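Local coordinates for CaaX farnesyltransferase alpha subunit Ram2 (Aspergillus fumigatus, PDB 4L9P), which probably serves, as the alpha subunit paired with the beta subunit Ram1, in the transfer of farnesyl, and perhaps geranylgeranyl, groups to CaaX proteins, at residues A[165-170]-A[180-185]; A[169-174]-A[203-208]. The protein carries 1 engineered substitution. All blocks are in the same frame, centred on the assembly; numbering follows the deposited sequence.

Interaction 1 (A[165-170]-A[180-185]); sequences TYRHWL and PREIQD
R167 reaches from helix 161-174 to E182 and D185 on helix 180-192, in the alpha-helical repeat fold of the prenyltransferase alpha subunit. The short segments run nearly antiparallel, at 153°, with axes 12.5 Å apart, a gap spanned mainly by the extended arginine, met by E182 and D185. R167 has CG anti to the backbone N (chi1 -163°) and its chain extended as far as NE, which delivers the guanidinium between the two acids. E182 comes from the opposite direction, bent at chi2, and is gripped side-on: NE of R167 lies 2.9 Å from OE1 of E182, met on the syn side, while NH2 of R167 lies 2.9 Å from OE2 of E182. The NE bond is the more bent and tilted; the NH2 bond keeps to the guanidinium plane yet meets OE2 from above the carboxylate, consistent with planes 66° apart. D185 crosses R167 at about a right angle, and its OD2 accepts NH2 of R167 at 2.8 Å on the anti side. R167, E182 and D185 are buried, and with the partly exposed R181 they form a salt-bridge network; Q147 and H202 also bond to the E182 carboxylate, and D148 pairs with R181. R181 grips D185 side-on within its own helix, and OD2 of D185, besides taking R167, receives NH2 of R181 at 3.0 Å through its syn lone pair.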
loop_
_atom_site.group_PDB
_atom_site.type_symbol
_atom_site.label_atom_id
_atom_site.label_comp_id
_atom_site.label_asym_id
_atom_site.label_seq_id
_atom_site.Cartn_x
_atom_site.Cartn_y
_atom_site.Cartn_z
ATOM N N THR A 165 -2.086 13.997 2.367
ATOM C CA THR A 165 -1.666 13.585 3.696
ATOM C C THR A 165 -1.121 14.780 4.467
ATOM O O THR A 165 -1.479 14.987 5.649
ATOM C CB THR A 165 -0.612 12.460 3.591
ATOM O OG1 THR A 165 -1.286 11.297 3.046
ATOM C CG2 THR A 165 -0.046 12.137 4.975
ATOM N N TYR A 166 -0.293 15.593 3.792
ATOM C CA TYR A 166 0.209 16.809 4.489
ATOM C C TYR A 166 -0.964 17.705 4.852
ATOM O O TYR A 166 -0.998 18.263 5.988
ATOM C CB TYR A 166 1.175 17.504 3.580
ATOM C CG TYR A 166 1.599 18.880 4.187
ATOM C CD1 TYR A 166 2.585 18.964 5.205
ATOM C CD2 TYR A 166 0.920 20.034 3.801
ATOM C CE1 TYR A 166 2.902 20.203 5.761
ATOM C CE2 TYR A 166 1.226 21.266 4.378
ATOM C CZ TYR A 166 2.225 21.305 5.350
ATOM O OH TYR A 166 2.599 22.515 5.910
ATOM N N ARG A 167 -1.934 17.884 3.970
ATOM C CA ARG A 167 -3.024 18.806 4.294
ATOM C C ARG A 167 -3.867 18.267 5.462
ATOM O O ARG A 167 -4.357 19.069 6.272
ATOM C CB ARG A 167 -3.887 19.102 3.044
ATOM C CG ARG A 167 -4.765 20.385 3.259
ATOM C CD ARG A 167 -5.438 20.855 1.986
ATOM N NE ARG A 167 -6.077 22.133 2.271
ATOM C CZ ARG A 167 -6.331 23.082 1.384
ATOM N NH1 ARG A 167 -6.053 22.893 0.097
ATOM N NH2 ARG A 167 -6.830 24.254 1.833
ATOM N N HIS A 168 -4.011 16.934 5.608
ATOM C CA HIS A 168 -4.725 16.419 6.788
ATOM C C HIS A 168 -3.921 16.790 8.043
ATOM O O HIS A 168 -4.530 17.255 9.037
ATOM C CB HIS A 168 -4.742 14.868 6.715
ATOM C CG HIS A 168 -5.175 14.229 7.989
ATOM N ND1 HIS A 168 -6.505 13.972 8.245
ATOM C CD2 HIS A 168 -4.492 13.899 9.125
ATOM C CE1 HIS A 168 -6.630 13.483 9.479
ATOM N NE2 HIS A 168 -5.430 13.427 10.039
ATOM N N TRP A 169 -2.597 16.622 8.019
ATOM C CA TRP A 169 -1.779 16.983 9.177
ATOM C C TRP A 169 -1.947 18.490 9.465
ATOM O O TRP A 169 -2.047 18.890 10.654
ATOM C CB TRP A 169 -0.289 16.633 8.891
ATOM C CG TRP A 169 0.584 17.177 9.969
ATOM C CD1 TRP A 169 0.884 16.607 11.197
ATOM C CD2 TRP A 169 1.146 18.474 9.990
ATOM N NE1 TRP A 169 1.626 17.464 11.947
ATOM C CE2 TRP A 169 1.802 18.631 11.249
ATOM C CE3 TRP A 169 1.184 19.513 9.059
ATOM C CZ2 TRP A 169 2.472 19.817 11.600
ATOM C CZ3 TRP A 169 1.828 20.713 9.445
ATOM C CH2 TRP A 169 2.456 20.828 10.696
ATOM N N LEU A 170 -1.940 19.326 8.424
ATOM C CA LEU A 170 -2.024 20.780 8.609
ATOM C C LEU A 170 -3.335 21.124 9.274
ATOM O O LEU A 170 -3.362 22.013 10.201
ATOM C CB LEU A 170 -1.904 21.425 7.238
ATOM C CG LEU A 170 -1.887 22.959 7.250
ATOM C CD1 LEU A 170 -0.495 23.454 7.675
ATOM C CD2 LEU A 170 -2.236 23.450 5.839
ATOM N N PRO A 180 -12.790 28.219 6.521
ATOM C CA PRO A 180 -13.613 28.172 5.314
ATOM C C PRO A 180 -12.790 27.830 4.085
ATOM O O PRO A 180 -13.387 27.283 3.129
ATOM C CB PRO A 180 -14.169 29.595 5.178
ATOM C CG PRO A 180 -13.463 30.379 6.191
ATOM C CD PRO A 180 -12.899 29.526 7.244
ATOM N N ARG A 181 -11.474 28.069 4.086
ATOM C CA ARG A 181 -10.700 27.677 2.866
ATOM C C ARG A 181 -10.581 26.170 2.740
ATOM O O ARG A 181 -10.378 25.672 1.643
ATOM C CB ARG A 181 -9.315 28.287 2.830
ATOM C CG ARG A 181 -9.331 29.717 2.272
ATOM C CD ARG A 181 -9.651 29.735 0.755
ATOM N NE ARG A 181 -8.636 28.932 0.049
ATOM C CZ ARG A 181 -7.380 29.302 -0.205
ATOM N NH1 ARG A 181 -6.914 30.532 0.128
ATOM N NH2 ARG A 181 -6.548 28.474 -0.776
ATOM N N GLU A 182 -10.701 25.437 3.852
ATOM C CA GLU A 182 -10.584 23.972 3.718
ATOM C C GLU A 182 -11.794 23.456 2.965
ATOM O O GLU A 182 -11.628 22.691 1.983
ATOM C CB GLU A 182 -10.475 23.325 5.105
ATOM C CG GLU A 182 -9.095 23.560 5.769
ATOM C CD GLU A 182 -7.934 23.102 4.898
ATOM O OE1 GLU A 182 -8.017 21.953 4.393
ATOM O OE2 GLU A 182 -6.962 23.842 4.662
ATOM N N ILE A 183 -12.995 23.817 3.365
ATOM C CA ILE A 183 -14.175 23.404 2.620
ATOM C C ILE A 183 -14.221 24.035 1.238
ATOM O O ILE A 183 -14.595 23.363 0.269
ATOM C CB ILE A 183 -15.449 23.594 3.448
ATOM C CG1 ILE A 183 -16.566 22.765 2.899
ATOM C CG2 ILE A 183 -15.843 25.092 3.617
ATOM C CD1 ILE A 183 -16.319 21.192 3.277
ATOM N N GLN A 184 -13.850 25.313 1.114
ATOM C CA GLN A 184 -13.913 25.938 -0.199
ATOM C C GLN A 184 -12.952 25.267 -1.165
ATOM O O GLN A 184 -13.307 25.066 -2.361
ATOM C CB GLN A 184 -13.534 27.421 -0.073
ATOM C CG GLN A 184 -13.375 28.144 -1.408
ATOM C CD GLN A 184 -12.969 29.594 -1.177
ATOM O OE1 GLN A 184 -13.498 30.269 -0.255
ATOM N NE2 GLN A 184 -11.973 30.051 -1.939
ATOM N N ASP A 185 -11.751 24.888 -0.705
ATOM C CA ASP A 185 -10.799 24.246 -1.634
ATOM C C ASP A 185 -11.284 22.837 -2.014
ATOM O O ASP A 185 -11.170 22.462 -3.182
ATOM C CB ASP A 185 -9.395 24.212 -0.999
ATOM C CG ASP A 185 -8.745 25.583 -0.946
ATOM O OD1 ASP A 185 -9.339 26.597 -1.442
ATOM O OD2 ASP A 185 -7.634 25.650 -0.400
#

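Interaction 2 (A[169-174]-A[203-208]); sequences WLVRHF and RYMLRF
V171 of helix 161-174 meets M205 and L206 of helix 197-208 through apolar contacts alone; no hydrogen bond crosses between the segments. The backbones stay well separated, the nearest CA atoms, those of V171 and L206, being 8.1 Å apart, and side chains bridge the interval. One contact involves sulfur: V171 and M205 point at each other tip to tip, with CG1 of V171 3.7 Å from SD of M205. The CG1 branch of V171 is placed for this by lying anti to the backbone N (chi1 169°). M205 also sets out anti to its own N, then bends at chi2, a course that presents the sulfur to the valine; the CE methyl beyond it is strained, and its placement is uncertain. The other contact is purely hydrocarbon. L206 crosses V171 at about a right angle, and its CD2 lies 4.0 Å from CG1 of V171, so a single methyl of the valine serves both partners. All three side chains are buried. Outside the pair of segments, V171 and L206 both touch E182 of helix 180-192, and W177 packs on V171 from the connecting loop; R203 and R207, which take no part in the contact, pair with E244. This is plain packing between helices of successive family repeats. With 105 Å² buried and no polar bond or ring stack across it, the geometry is consistent with a contact held mainly by dispersion and burial from water, with little directional constraint from the atoms that meet.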
loop_
_atom_site.group_PDB
_atom_site.type_symbol
_atom_site.label_atom_id
_atom_site.label_comp_id
_atom_site.label_asym_id
_atom_site.label_seq_id
_atom_site.Cartn_x
_atom_site.Cartn_y
_atom_site.Cartn_z
ATOM N N TRP A 169 -2.597 16.622 8.019
ATOM C CA TRP A 169 -1.779 16.983 9.177
ATOM C C TRP A 169 -1.947 18.490 9.465
ATOM O O TRP A 169 -2.047 18.890 10.654
ATOM C CB TRP A 169 -0.289 16.633 8.891
ATOM C CG TRP A 169 0.584 17.177 9.969
ATOM C CD1 TRP A 169 0.884 16.607 11.197
ATOM C CD2 TRP A 169 1.146 18.474 9.990
ATOM N NE1 TRP A 169 1.626 17.464 11.947
ATOM C CE2 TRP A 169 1.802 18.631 11.249
ATOM C CE3 TRP A 169 1.184 19.513 9.059
ATOM C CZ2 TRP A 169 2.472 19.817 11.600
ATOM C CZ3 TRP A 169 1.828 20.713 9.445
ATOM C CH2 TRP A 169 2.456 20.828 10.696
ATOM N N LEU A 170 -1.940 19.326 8.424
ATOM C CA LEU A 170 -2.024 20.780 8.609
ATOM C C LEU A 170 -3.335 21.124 9.274
ATOM O O LEU A 170 -3.362 22.013 10.201
ATOM C CB LEU A 170 -1.904 21.425 7.238
ATOM C CG LEU A 170 -1.887 22.959 7.250
ATOM C CD1 LEU A 170 -0.495 23.454 7.675
ATOM C CD2 LEU A 170 -2.236 23.450 5.839
ATOM N N VAL A 171 -4.427 20.517 8.850
ATOM C CA VAL A 171 -5.720 20.780 9.474
ATOM C C VAL A 171 -5.733 20.397 10.944
ATOM O O VAL A 171 -6.242 21.185 11.777
ATOM C CB VAL A 171 -6.842 20.044 8.694
ATOM C CG1 VAL A 171 -8.153 20.073 9.488
ATOM C CG2 VAL A 171 -7.000 20.658 7.333
ATOM N N ARG A 172 -5.196 19.258 11.307
ATOM C CA ARG A 172 -5.188 18.893 12.713
ATOM C C ARG A 172 -4.277 19.820 13.498
ATOM O O ARG A 172 -4.623 20.247 14.619
ATOM C CB ARG A 172 -4.730 17.447 12.849
ATOM C CG ARG A 172 -4.792 16.975 14.264
ATOM C CD ARG A 172 -4.506 15.455 14.321
ATOM N NE ARG A 172 -4.551 14.959 15.698
ATOM C CZ ARG A 172 -5.673 14.506 16.269
ATOM N NH1 ARG A 172 -6.847 14.595 15.598
ATOM N NH2 ARG A 172 -5.633 14.061 17.515
ATOM N N HIS A 173 -3.124 20.170 12.940
ATOM C CA HIS A 173 -2.127 20.949 13.676
ATOM C C HIS A 173 -2.616 22.350 13.974
ATOM O O HIS A 173 -2.466 22.827 15.126
ATOM C CB HIS A 173 -0.851 21.020 12.867
ATOM C CG HIS A 173 0.245 21.753 13.558
ATOM N ND1 HIS A 173 0.987 21.167 14.563
ATOM C CD2 HIS A 173 0.760 23.005 13.364
ATOM C CE1 HIS A 173 1.909 22.031 14.971
ATOM N NE2 HIS A 173 1.784 23.164 14.274
ATOM N N PHE A 174 -3.172 23.032 12.987
ATOM C CA PHE A 174 -3.653 24.422 13.174
ATOM C C PHE A 174 -5.154 24.498 13.475
ATOM O O PHE A 174 -5.735 25.572 13.568
ATOM C CB PHE A 174 -3.300 25.236 11.946
ATOM C CG PHE A 174 -1.834 25.544 11.839
ATOM C CD1 PHE A 174 -1.155 26.249 12.851
ATOM C CD2 PHE A 174 -1.148 25.189 10.688
ATOM C CE1 PHE A 174 0.199 26.536 12.714
ATOM C CE2 PHE A 174 0.218 25.465 10.545
ATOM C CZ PHE A 174 0.906 26.186 11.573
ATOM N N ARG A 203 -12.987 15.916 2.798
ATOM C CA ARG A 203 -14.287 16.476 3.266
ATOM C C ARG A 203 -14.762 15.703 4.502
ATOM O O ARG A 203 -15.254 16.306 5.463
ATOM C CB ARG A 203 -15.360 16.371 2.170
ATOM C CG ARG A 203 -16.619 17.199 2.564
ATOM C CD ARG A 203 -17.737 17.031 1.465
ATOM N NE ARG A 203 -18.823 17.897 1.885
ATOM C CZ ARG A 203 -19.016 19.144 1.474
ATOM N NH1 ARG A 203 -18.268 19.682 0.486
ATOM N NH2 ARG A 203 -19.976 19.861 2.066
ATOM N N TYR A 204 -14.632 14.377 4.453
ATOM C CA TYR A 204 -15.066 13.591 5.607
ATOM C C TYR A 204 -14.249 13.996 6.870
ATOM O O TYR A 204 -14.801 14.175 7.968
ATOM C CB TYR A 204 -14.904 12.079 5.335
ATOM C CG TYR A 204 -15.419 11.290 6.531
ATOM C CD1 TYR A 204 -14.589 10.984 7.637
ATOM C CD2 TYR A 204 -16.745 10.806 6.549
ATOM C CE1 TYR A 204 -15.074 10.272 8.743
ATOM C CE2 TYR A 204 -17.235 10.073 7.637
ATOM C CZ TYR A 204 -16.396 9.844 8.746
ATOM O OH TYR A 204 -16.881 9.151 9.848
ATOM N N MET A 205 -12.952 14.167 6.730
ATOM C CA MET A 205 -12.168 14.601 7.872
ATOM C C MET A 205 -12.665 15.954 8.407
ATOM O O MET A 205 -12.839 16.142 9.640
ATOM C CB MET A 205 -10.743 14.750 7.456
ATOM C CG MET A 205 -9.838 15.085 8.636
ATOM S SD MET A 205 -9.051 16.655 8.425
ATOM C CE MET A 205 -9.291 17.154 6.831
ATOM N N LEU A 206 -12.919 16.901 7.499
ATOM C CA LEU A 206 -13.316 18.253 7.962
ATOM C C LEU A 206 -14.626 18.157 8.695
ATOM O O LEU A 206 -14.818 18.872 9.692
ATOM C CB LEU A 206 -13.516 19.169 6.747
ATOM C CG LEU A 206 -12.248 19.493 5.956
ATOM C CD1 LEU A 206 -12.600 20.331 4.723
ATOM C CD2 LEU A 206 -11.177 20.206 6.816
ATOM N N ARG A 207 -15.560 17.348 8.208
ATOM C CA ARG A 207 -16.917 17.357 8.769
ATOM C C ARG A 207 -17.140 16.374 9.915
ATOM O O ARG A 207 -17.901 16.688 10.856
ATOM C CB ARG A 207 -17.944 17.106 7.673
ATOM C CG ARG A 207 -17.992 18.230 6.598
ATOM C CD ARG A 207 -18.581 19.468 7.200
ATOM N NE ARG A 207 -19.064 20.403 6.196
ATOM C CZ ARG A 207 -18.741 21.696 6.198
ATOM N NH1 ARG A 207 -17.828 22.151 7.081
ATOM N NH2 ARG A 207 -19.276 22.500 5.284
ATOM N N PHE A 208 -16.490 15.212 9.835
ATOM C CA PHE A 208 -16.820 14.082 10.698
ATOM C C PHE A 208 -15.611 13.513 11.346
ATOM O O PHE A 208 -15.754 12.626 12.180
ATOM C CB PHE A 208 -17.625 13.016 9.912
ATOM C CG PHE A 208 -18.928 13.539 9.443
ATOM C CD1 PHE A 208 -19.919 13.780 10.370
ATOM C CD2 PHE A 208 -19.119 13.915 8.112
ATOM C CE1 PHE A 208 -21.121 14.328 9.983
ATOM C CE2 PHE A 208 -20.341 14.431 7.696
ATOM C CZ PHE A 208 -21.337 14.659 8.661
#

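In the fold
Both contacts start on helix 161-174, which the chain reaches first, and they share W169 and L170. Interaction 1 closes the shorter loop, with nine residues between its segments, by joining that helix to helix 180-192. The chain then continues into helix 197-208, from which interaction 2 returns to the C-terminal part of helix 161-174 across 28 intervening residues. The two spans overlap without nesting, since interaction 1 begins earlier and ends sooner. Their centres are about 6 Å apart and they touch, H168 packing against M205. Together they tie three consecutive helices of the repeat array, bordered by the Ram1 beta subunit at T165, H168 and Y204.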